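Local coordinates for protein tRNA (Adenine(22)-N(1))-methyltransferase (PDB 6QE6) that probably methylates N1 of adenine 22 in tRNA, and is bound here to S-adenosyl-L-homocysteine, the spent form of its methyl-donor cofactor, at residues 208-213 with 235-240; 168-173 with 200-205. All blocks are in the same frame, centred on the assembly; numbering follows the deposited sequence.

How the contacts relate
Both contacts use helix 200-217, at different points along it. In contact 2, which is partly buried and lies about 12 Å from the centre of the chain, the start of that helix rests on strand 168-175 of the central sheet. Further along, contact 1 pairs the same helix with helix 225-244 at the surface, about 23 Å from the chain centre. The chemistry changes accordingly: contact 2 is built from aromatic rings and a bridging water, whereas contact 1 is aliphatic, with an arginine guanidinium packed on an isoleucine methyl. Tyr240 CE2 packs 3.8 Å from Tyr202 CE2, so the two contacts touch through their tyrosines as well as sharing the helix.

Contact 1: residues 208-213 with 235-240; sequences NEISNL and NKIRKY
Ile210 and Ile237 meet with matching torsions: in each, CG1 stands anti to the carbonyl carbon (chi1 -71° in Ile210, -61° in Ile237) and the chain runs on extended to CD1. Because the two helices are nearly antiparallel, at 161°, these like conformers point in opposite senses, and the side chains slide past each other. CG1 of Ile210 lies 3.8 Å from CG2 of Ile237, so the long branch of one beds on the short branch of the other, and the CA atoms of the pair are 7.4 Å apart. The long branch of Ile237 is thereby left to serve other neighbours. Its CD1 meets CD1 of Leu213 tip to tip at 4.1 Å and touches CB of Glu209 at the same 4.1 Å, while the carboxylate of Glu209 bends away from the interface.

Arg238 adds a polar group to the contact. Its chain folds twice, at CB-CG and CG-CD, which carries the guanidinium back over Ile210 at about a right angle to that side chain. CD1 of Ile210 lies over one face of the group, 3.4 Å from NH2 of Arg238. The charge has its partner outside the two segments: NH1 of Arg238 forms a salt bridge with Glu207, three residues before Ile210 on the same helix, which probably helps keep the guanidinium spread over the isoleucine.

The packing continues along the hairpin of helices 200-217 and 225-244, with axes 10.1 Å apart here. Ile210 and Leu213 also touch Ile234, and Leu213 reaches on to Ile230; Ile237 rests against Leu206 and, beyond the pair, on Phe190 of helix 185-190, while Tyr240 bonds through its hydroxyl to the carbonyl of Gly191.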
# COMPACT_ATOMS: atom_id res chain seq x y z
N ASN A 208 20.19 3.36 8.03
CA ASN A 208 20.38 4.66 7.39
C ASN A 208 19.45 5.71 7.99
O ASN A 208 19.83 6.90 8.07
CB ASN A 208 20.18 4.58 5.88
CG ASN A 208 20.64 5.87 5.16
OD1 ASN A 208 21.80 6.28 5.26
ND2 ASN A 208 19.71 6.52 4.44
N GLU A 209 18.26 5.30 8.44
CA GLU A 209 17.38 6.21 9.16
C GLU A 209 18.01 6.68 10.47
O GLU A 209 17.90 7.86 10.83
CB GLU A 209 16.03 5.52 9.41
CG GLU A 209 14.82 6.44 9.30
CD GLU A 209 14.80 7.22 7.99
OE1 GLU A 209 14.58 6.60 6.92
OE2 GLU A 209 15.00 8.46 8.02
N ILE A 210 18.70 5.79 11.18
CA ILE A 210 19.39 6.20 12.40
C ILE A 210 20.47 7.23 12.09
O ILE A 210 20.63 8.22 12.82
CB ILE A 210 19.97 4.98 13.15
CG1 ILE A 210 18.86 4.14 13.76
CG2 ILE A 210 20.92 5.42 14.25
CD1 ILE A 210 19.37 2.95 14.56
N SER A 211 21.22 7.04 11.00
CA SER A 211 22.26 8.00 10.62
C SER A 211 21.67 9.37 10.35
O SER A 211 22.21 10.39 10.78
CB SER A 211 23.02 7.52 9.39
OG SER A 211 23.71 6.34 9.70
N ASN A 212 20.57 9.42 9.60
CA ASN A 212 19.98 10.71 9.30
C ASN A 212 19.51 11.40 10.57
O ASN A 212 19.73 12.61 10.75
CB ASN A 212 18.86 10.54 8.27
CG ASN A 212 19.39 10.14 6.88
OD1 ASN A 212 20.52 10.47 6.50
ND2 ASN A 212 18.56 9.44 6.12
N LEU A 213 18.93 10.64 11.51
CA LEU A 213 18.46 11.21 12.77
C LEU A 213 19.63 11.69 13.64
O LEU A 213 19.51 12.71 14.34
CB LEU A 213 17.63 10.17 13.53
CG LEU A 213 16.30 9.73 12.91
CD1 LEU A 213 15.68 8.59 13.74
CD2 LEU A 213 15.37 10.93 12.79
N ASN A 235 16.16 5.01 19.32
CA ASN A 235 16.15 3.85 20.21
C ASN A 235 15.06 2.85 19.84
O ASN A 235 15.26 1.64 19.98
CB ASN A 235 15.97 4.28 21.66
CG ASN A 235 17.15 5.06 22.19
OD1 ASN A 235 18.27 4.97 21.66
ND2 ASN A 235 16.92 5.84 23.24
N LYS A 236 13.91 3.34 19.38
CA LYS A 236 12.87 2.42 18.93
C LYS A 236 13.36 1.62 17.73
O LYS A 236 13.21 0.39 17.70
CB LYS A 236 11.58 3.18 18.63
CG LYS A 236 10.59 3.12 19.79
CD LYS A 236 9.71 4.36 19.93
CE LYS A 236 8.96 4.69 18.65
NZ LYS A 236 7.89 5.71 18.87
N ILE A 237 14.01 2.29 16.77
CA ILE A 237 14.53 1.61 15.58
C ILE A 237 15.55 0.56 15.98
O ILE A 237 15.54 -0.57 15.48
CB ILE A 237 15.14 2.63 14.59
CG1 ILE A 237 14.11 3.65 14.11
CG2 ILE A 237 15.77 1.91 13.41
CD1 ILE A 237 14.68 4.66 13.14
N ARG A 238 16.48 0.95 16.86
CA ARG A 238 17.54 0.03 17.27
C ARG A 238 16.95 -1.19 17.95
O ARG A 238 17.42 -2.31 17.75
CB ARG A 238 18.52 0.76 18.19
CG ARG A 238 19.53 -0.17 18.84
CD ARG A 238 20.36 -0.84 17.77
NE ARG A 238 21.06 0.17 16.98
CZ ARG A 238 21.44 -0.01 15.71
NH1 ARG A 238 21.18 -1.16 15.09
NH2 ARG A 238 22.09 0.96 15.07
N LYS A 239 15.93 -1.00 18.78
CA LYS A 239 15.25 -2.15 19.37
C LYS A 239 14.66 -3.03 18.28
O LYS A 239 14.90 -4.24 18.25
CB LYS A 239 14.18 -1.69 20.37
CG LYS A 239 14.77 -1.14 21.66
CD LYS A 239 13.73 -0.83 22.73
CE LYS A 239 14.14 0.38 23.59
NZ LYS A 239 13.01 0.98 24.36
N TYR A 240 13.91 -2.42 17.35
CA TYR A 240 13.26 -3.22 16.32
C TYR A 240 14.29 -3.93 15.44
O TYR A 240 14.14 -5.11 15.12
CB TYR A 240 12.33 -2.36 15.46
CG TYR A 240 11.63 -3.15 14.37
CD1 TYR A 240 10.43 -3.81 14.62
CD2 TYR A 240 12.18 -3.25 13.09
CE1 TYR A 240 9.77 -4.54 13.62
CE2 TYR A 240 11.54 -3.98 12.07
CZ TYR A 240 10.34 -4.62 12.35
OH TYR A 240 9.71 -5.34 11.36

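Contact 2: residues 168-173 with 200-205; sequences YYWLIE and SLYISY
Tyr205 reaches from the helix into the angle between Tyr168 and Trp170. Its CG is anti to the backbone N (chi1 175°), which sends the ring straight out from the helix toward the strand, where it makes two different aromatic contacts. One edge is turned to the face of Tyr168 in a T-shaped pair, with ring centroids 4.9 Å apart and planes at 67°. CD1 of Tyr205 lies over that face, offset toward its rim, and CE1 of Tyr205 comes to 3.5 Å from CD2 of Tyr168. In its turn the ring of Tyr205 offers a face to the edge of the Trp170 six-membered ring, an offset edge-to-face pair with planes at 82°. CG of Trp170 stands beside the backbone N, opposite the carbonyl carbon, a turn that brings the indole's end nearer the helix. The Tyr205 OH sits at the indole's edge, in its plane, 3.4 Å from CH2 of Trp170.

Leu201, one turn earlier, brings CD1 to the edge of the Tyr168 ring. Beside this pair, a water accepts from NE1 of Trp170 at 3.1 Å and donates to OH of Tyr202, lying in the plane of the tyrosine ring. That hydroxyl is also hydrogen-bonded to the carbonyl of Phe190.

Phe161 on strand 155-163 meets the rings of Tyr168, Trp170, Tyr202 and Tyr205, enlarging the aromatic cluster. The sheet order 3-2-1-4-5-7-6, with strand 168-175 antiparallel, is the Rossmann-like fold of class I methyltransferases, and this cluster joins helix 200-217 to the edge of the sheet formed by strands 168-175 and 155-163.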
# COMPACT_ATOMS: atom_id res chain seq x y z
N TYR A 168 12.01 3.86 -2.13
CA TYR A 168 11.51 2.75 -1.34
C TYR A 168 9.98 2.73 -1.30
O TYR A 168 9.31 3.75 -1.49
CB TYR A 168 12.08 2.79 0.07
CG TYR A 168 13.55 2.54 0.03
CD1 TYR A 168 14.04 1.27 -0.22
CD2 TYR A 168 14.45 3.58 0.18
CE1 TYR A 168 15.40 1.03 -0.28
CE2 TYR A 168 15.82 3.35 0.12
CZ TYR A 168 16.29 2.07 -0.11
OH TYR A 168 17.64 1.84 -0.18
N TYR A 169 9.45 1.54 -1.08
CA TYR A 169 8.02 1.30 -1.13
C TYR A 169 7.62 0.31 -0.05
O TYR A 169 8.35 -0.64 0.25
CB TYR A 169 7.59 0.78 -2.49
CG TYR A 169 7.82 1.76 -3.60
CD1 TYR A 169 9.03 1.76 -4.30
CD2 TYR A 169 6.84 2.67 -3.95
CE1 TYR A 169 9.24 2.65 -5.30
CE2 TYR A 169 7.05 3.57 -4.96
CZ TYR A 169 8.25 3.56 -5.63
OH TYR A 169 8.46 4.46 -6.64
N TRP A 170 6.43 0.52 0.51
CA TRP A 170 5.93 -0.26 1.63
C TRP A 170 4.69 -0.98 1.14
O TRP A 170 3.66 -0.35 0.86
CB TRP A 170 5.64 0.64 2.83
CG TRP A 170 6.85 1.17 3.61
CD1 TRP A 170 7.31 0.71 4.81
CD2 TRP A 170 7.71 2.27 3.25
NE1 TRP A 170 8.40 1.44 5.22
CE2 TRP A 170 8.67 2.40 4.28
CE3 TRP A 170 7.77 3.14 2.16
CZ2 TRP A 170 9.68 3.38 4.25
CZ3 TRP A 170 8.75 4.10 2.13
CH2 TRP A 170 9.70 4.22 3.18
N LEU A 171 4.77 -2.29 1.02
CA LEU A 171 3.64 -3.05 0.54
C LEU A 171 2.97 -3.73 1.73
O LEU A 171 3.64 -4.37 2.54
CB LEU A 171 4.08 -4.08 -0.50
CG LEU A 171 3.00 -5.01 -1.03
CD1 LEU A 171 3.05 -5.14 -2.53
CD2 LEU A 171 3.15 -6.37 -0.39
N ILE A 172 1.64 -3.57 1.82
CA ILE A 172 0.87 -4.12 2.93
C ILE A 172 -0.46 -4.63 2.39
O ILE A 172 -1.12 -3.96 1.58
CB ILE A 172 0.68 -3.07 4.05
CG1 ILE A 172 -0.14 -3.65 5.22
CG2 ILE A 172 0.13 -1.75 3.51
CD1 ILE A 172 -0.27 -2.74 6.44
N GLU A 173 -0.83 -5.84 2.79
CA GLU A 173 -2.07 -6.48 2.38
C GLU A 173 -2.97 -6.63 3.61
O GLU A 173 -2.55 -7.20 4.63
CB GLU A 173 -1.83 -7.84 1.72
CG GLU A 173 -3.10 -8.71 1.70
CD GLU A 173 -3.06 -9.87 0.70
OE1 GLU A 173 -1.95 -10.26 0.27
OE2 GLU A 173 -4.15 -10.40 0.35
N SER A 200 17.72 -8.02 5.13
CA SER A 200 18.88 -7.13 5.07
C SER A 200 18.57 -5.83 4.34
O SER A 200 19.15 -4.79 4.67
CB SER A 200 20.08 -7.83 4.42
OG SER A 200 19.66 -8.74 3.40
N LEU A 201 17.68 -5.85 3.35
CA LEU A 201 17.31 -4.59 2.70
C LEU A 201 16.68 -3.62 3.69
O LEU A 201 17.12 -2.47 3.82
CB LEU A 201 16.37 -4.87 1.52
CG LEU A 201 15.91 -3.66 0.68
CD1 LEU A 201 17.08 -3.02 -0.07
CD2 LEU A 201 14.80 -4.02 -0.29
N TYR A 202 15.67 -4.09 4.44
CA TYR A 202 14.94 -3.22 5.37
C TYR A 202 15.81 -2.82 6.56
O TYR A 202 15.74 -1.68 7.03
CB TYR A 202 13.66 -3.92 5.84
CG TYR A 202 12.70 -3.06 6.61
CD1 TYR A 202 12.42 -1.76 6.21
CD2 TYR A 202 12.06 -3.54 7.75
CE1 TYR A 202 11.54 -0.96 6.93
CE2 TYR A 202 11.16 -2.75 8.48
CZ TYR A 202 10.91 -1.46 8.06
OH TYR A 202 10.04 -0.66 8.76
N ILE A 203 16.62 -3.75 7.07
CA ILE A 203 17.52 -3.39 8.16
C ILE A 203 18.49 -2.31 7.70
O ILE A 203 18.74 -1.33 8.41
CB ILE A 203 18.24 -4.64 8.70
CG1 ILE A 203 17.23 -5.57 9.38
CG2 ILE A 203 19.32 -4.24 9.67
CD1 ILE A 203 17.78 -6.94 9.67
N SER A 204 19.01 -2.46 6.48
CA SER A 204 19.92 -1.46 5.93
C SER A 204 19.26 -0.08 5.88
O SER A 204 19.84 0.92 6.32
CB SER A 204 20.38 -1.90 4.55
OG SER A 204 21.29 -0.96 4.05
N TYR A 205 18.02 -0.04 5.38
CA TYR A 205 17.26 1.20 5.35
C TYR A 205 17.10 1.81 6.75
O TYR A 205 17.20 3.03 6.92
CB TYR A 205 15.90 0.94 4.71
CG TYR A 205 14.98 2.14 4.72
CD1 TYR A 205 14.99 3.05 3.67
CD2 TYR A 205 14.10 2.35 5.78
CE1 TYR A 205 14.16 4.15 3.67
CE2 TYR A 205 13.27 3.45 5.79
CZ TYR A 205 13.30 4.34 4.73
OH TYR A 205 12.47 5.44 4.74
O HOH W 1 9.22 1.65 8.18